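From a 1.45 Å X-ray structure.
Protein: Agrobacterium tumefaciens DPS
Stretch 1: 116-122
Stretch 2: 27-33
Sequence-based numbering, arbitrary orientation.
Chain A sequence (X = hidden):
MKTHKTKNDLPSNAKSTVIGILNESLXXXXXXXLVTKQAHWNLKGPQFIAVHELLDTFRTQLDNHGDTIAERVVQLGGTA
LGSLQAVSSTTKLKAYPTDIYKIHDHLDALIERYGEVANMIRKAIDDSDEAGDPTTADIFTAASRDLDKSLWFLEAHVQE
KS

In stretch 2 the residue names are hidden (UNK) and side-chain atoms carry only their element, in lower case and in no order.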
# COMPACT_ATOMS: atom_id res chain seq x y z
N GLU A 116 -15.86 34.23 -1.16
CA GLU A 116 -15.72 35.01 0.10
C GLU A 116 -14.67 34.43 1.03
O GLU A 116 -13.82 35.15 1.59
CB GLU A 116 -17.10 35.11 0.80
CG GLU A 116 -17.99 36.01 -0.05
CD GLU A 116 -19.44 35.95 0.33
OE1 GLU A 116 -20.25 36.77 -0.16
OE2 GLU A 116 -19.78 35.05 1.12
N VAL A 117 -14.64 33.10 1.17
CA VAL A 117 -13.64 32.51 2.07
C VAL A 117 -12.24 32.58 1.46
O VAL A 117 -11.29 32.92 2.19
CB VAL A 117 -14.02 31.04 2.34
CG1 VAL A 117 -12.94 30.41 3.26
CG2 VAL A 117 -15.37 31.01 3.06
N ALA A 118 -12.08 32.41 0.17
CA ALA A 118 -10.75 32.56 -0.47
C ALA A 118 -10.25 33.99 -0.16
O ALA A 118 -9.05 34.14 0.09
CB ALA A 118 -10.87 32.29 -1.95
N ASN A 119 -11.16 34.96 -0.36
CA ASN A 119 -10.67 36.34 -0.20
C ASN A 119 -10.47 36.73 1.25
O ASN A 119 -9.51 37.46 1.58
CB ASN A 119 -11.74 37.25 -0.87
CG ASN A 119 -11.73 37.09 -2.37
OD1 ASN A 119 -10.76 36.68 -3.03
ND2 ASN A 119 -12.82 37.45 -3.06
N MET A 120 -11.21 36.09 2.17
CA MET A 120 -10.94 36.31 3.58
C MET A 120 -9.55 35.75 3.95
O MET A 120 -8.81 36.39 4.73
CB MET A 120 -11.96 35.55 4.41
CG MET A 120 -11.75 35.28 5.87
SD MET A 120 -13.21 34.49 6.65
CE MET A 120 -14.47 35.12 5.43
N ILE A 121 -9.24 34.56 3.45
CA ILE A 121 -7.95 33.93 3.81
C ILE A 121 -6.84 34.67 3.12
O ILE A 121 -5.76 34.79 3.75
CB ILE A 121 -8.03 32.46 3.35
CG1 ILE A 121 -9.06 31.67 4.18
CG2 ILE A 121 -6.65 31.84 3.41
CD1 ILE A 121 -8.87 31.62 5.68
N ARG A 122 -7.01 35.24 1.92
CA ARG A 122 -6.00 36.04 1.28
C ARG A 122 -5.62 37.24 2.17
O ARG A 122 -4.44 37.57 2.37
CB ARG A 122 -6.52 36.54 -0.09
CG ARG A 122 -5.53 37.19 -1.03
CD ARG A 122 -6.11 37.69 -2.38
NE ARG A 122 -7.34 37.01 -2.81
CZ ARG A 122 -7.26 35.73 -3.24
NH1 ARG A 122 -6.08 35.13 -3.47
NH2 ARG A 122 -8.38 35.07 -3.51
N UNK A 27 -14.44 30.02 11.71
CA UNK A 27 -15.93 29.91 11.67
C UNK A 27 -16.41 29.87 10.22
O UNK A 27 -17.33 29.08 9.91
c UNK A 27 -16.55 31.14 12.37
N UNK A 28 -15.87 30.70 9.34
CA UNK A 28 -16.32 30.65 7.94
C UNK A 28 -15.85 29.42 7.21
O UNK A 28 -16.52 28.96 6.29
c UNK A 28 -15.88 31.93 7.21
o UNK A 28 -16.66 33.05 7.65
N UNK A 29 -14.68 28.87 7.59
CA UNK A 29 -14.19 27.63 6.93
C UNK A 29 -15.06 26.47 7.40
O UNK A 29 -15.43 25.62 6.55
c UNK A 29 -12.73 27.39 7.39
c UNK A 29 -11.77 28.41 6.73
c UNK A 29 -12.26 25.96 7.05
N UNK A 30 -15.44 26.38 8.68
CA UNK A 30 -16.36 25.32 9.08
C UNK A 30 -17.70 25.46 8.37
O UNK A 30 -18.31 24.47 7.89
c UNK A 30 -15.24 24.92 11.30
c UNK A 30 -17.69 24.36 11.04
c UNK A 30 -15.20 25.18 12.81
c UNK A 30 -16.57 25.30 10.60
N UNK A 31 -18.26 26.69 8.31
CA UNK A 31 -19.55 26.86 7.59
C UNK A 31 -19.38 26.40 6.16
O UNK A 31 -20.24 25.69 5.62
c UNK A 31 -21.27 28.70 7.16
o UNK A 31 -21.72 29.86 7.31
c UNK A 31 -19.93 28.34 7.76
o UNK A 31 -21.98 27.90 6.53
N UNK A 32 -18.28 26.80 5.49
CA UNK A 32 -18.09 26.37 4.11
C UNK A 32 -17.99 24.84 3.99
O UNK A 32 -18.47 24.31 3.00
c UNK A 32 -15.37 27.47 1.53
c UNK A 32 -17.83 27.83 1.40
c UNK A 32 -16.72 26.95 2.00
c UNK A 32 -16.81 27.05 3.53
N UNK A 33 -17.39 24.20 5.01
CA UNK A 33 -17.34 22.73 4.95
C UNK A 33 -18.76 22.18 5.00
O UNK A 33 -19.07 21.21 4.28
c UNK A 33 -16.52 22.22 6.14

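Position 27 carries one side-chain carbon and nothing beyond it. That carbon points sideways to stretch 1 and touches nothing there: its CB is 7.4 Å from Met 120 SD. The identification therefore rests on atom count alone: a lone CB makes this Ala 27.

Position 28 has one carbon followed by one oxygen, 1.4 Å apart, a single-bond length fitting a hydroxyl. Its CA-to-CB bond points toward stretch 1, and its CB lies 3.7 Å from Met 120 SD, with a second approach of 4.3 Å from CB to Val 117 CG2. A two-atom side chain ending in oxygen is serine, Ser 28. Chi1 is -72° (m), and OG is hydrogen-bonded elsewhere in the structure, so the hydroxyl is satisfied without a partner across this interface.

Position 29 holds three carbons, with the first carrying the other two. The CA-to-CB bond runs sideways, yet one outer carbon still reaches the neighboring helix, lying 4.2 Å from Val 117 CG1 and 4.5 Å from Ile 121 CD1. Branching at CB with no further atoms identifies Val 29, chi1 166° (t), and the carbon in contact is its CG2.

Position 30 contains four carbons, forked at the first, with one arm two carbons long. The order of the atom lines is no guide here, but the bonding distances are: the CB bonds to a methyl and to a carbon that carries one more. That CB is 9.5 Å from Val 117 CG2, and the side chain does not touch stretch 1. This is Ile 30, chi1 -66° (m) and chi2 166° (t).

Position 31 shows two carbons, the second bearing two oxygens at nearly equal bond lengths, as expected of a carboxylate. Although its CA-to-CB bond points toward stretch 1, its CB stays 7.1 Å from Val 117 CG2, and the side chain makes no contact there. Two equivalent C-O bonds on a short chain support Asp 31; OD2 is hydrogen-bonded elsewhere in the structure.

Position 32 again has four carbons, but the fork is at the second, which separates it from position 30. The CA-to-CB bond points toward stretch 1, and one terminal carbon packs 3.9 Å from Val 117 CG2. It is Leu 32, chi1 -165° (t) and chi2 69° (p), and that carbon is CD2.

Position 33 has a single carbon, CB, 9.4 Å from Val 117 CG2: Ala 33.

The two helices run nearly antiparallel, at 156°, with axes 10.3 Å apart at closest approach. Val 117 is the hub. Val 117 CA sits 6.7 Å from Ser 28 CA. Val 117 CG1 lies 4.2 Å from both Val 29 CG2 and Leu 32 CD2, while Val 117 CG2 comes to 3.9 Å from Leu 32 CD2. The small Ser 28 side chain accompanies this close backbone approach, and Val 117 CG2 also lies 4.0 Å from Ser 28 O. That carbonyl already accepts a bond within its helix, Leu 32 N to Ser 28 O at 2.9 Å. No hydrogen bond crosses the interface, so the modest 227 Å² of buried surface reflects van der Waals packing.

Stretch 2 27-33: ASVIDLA
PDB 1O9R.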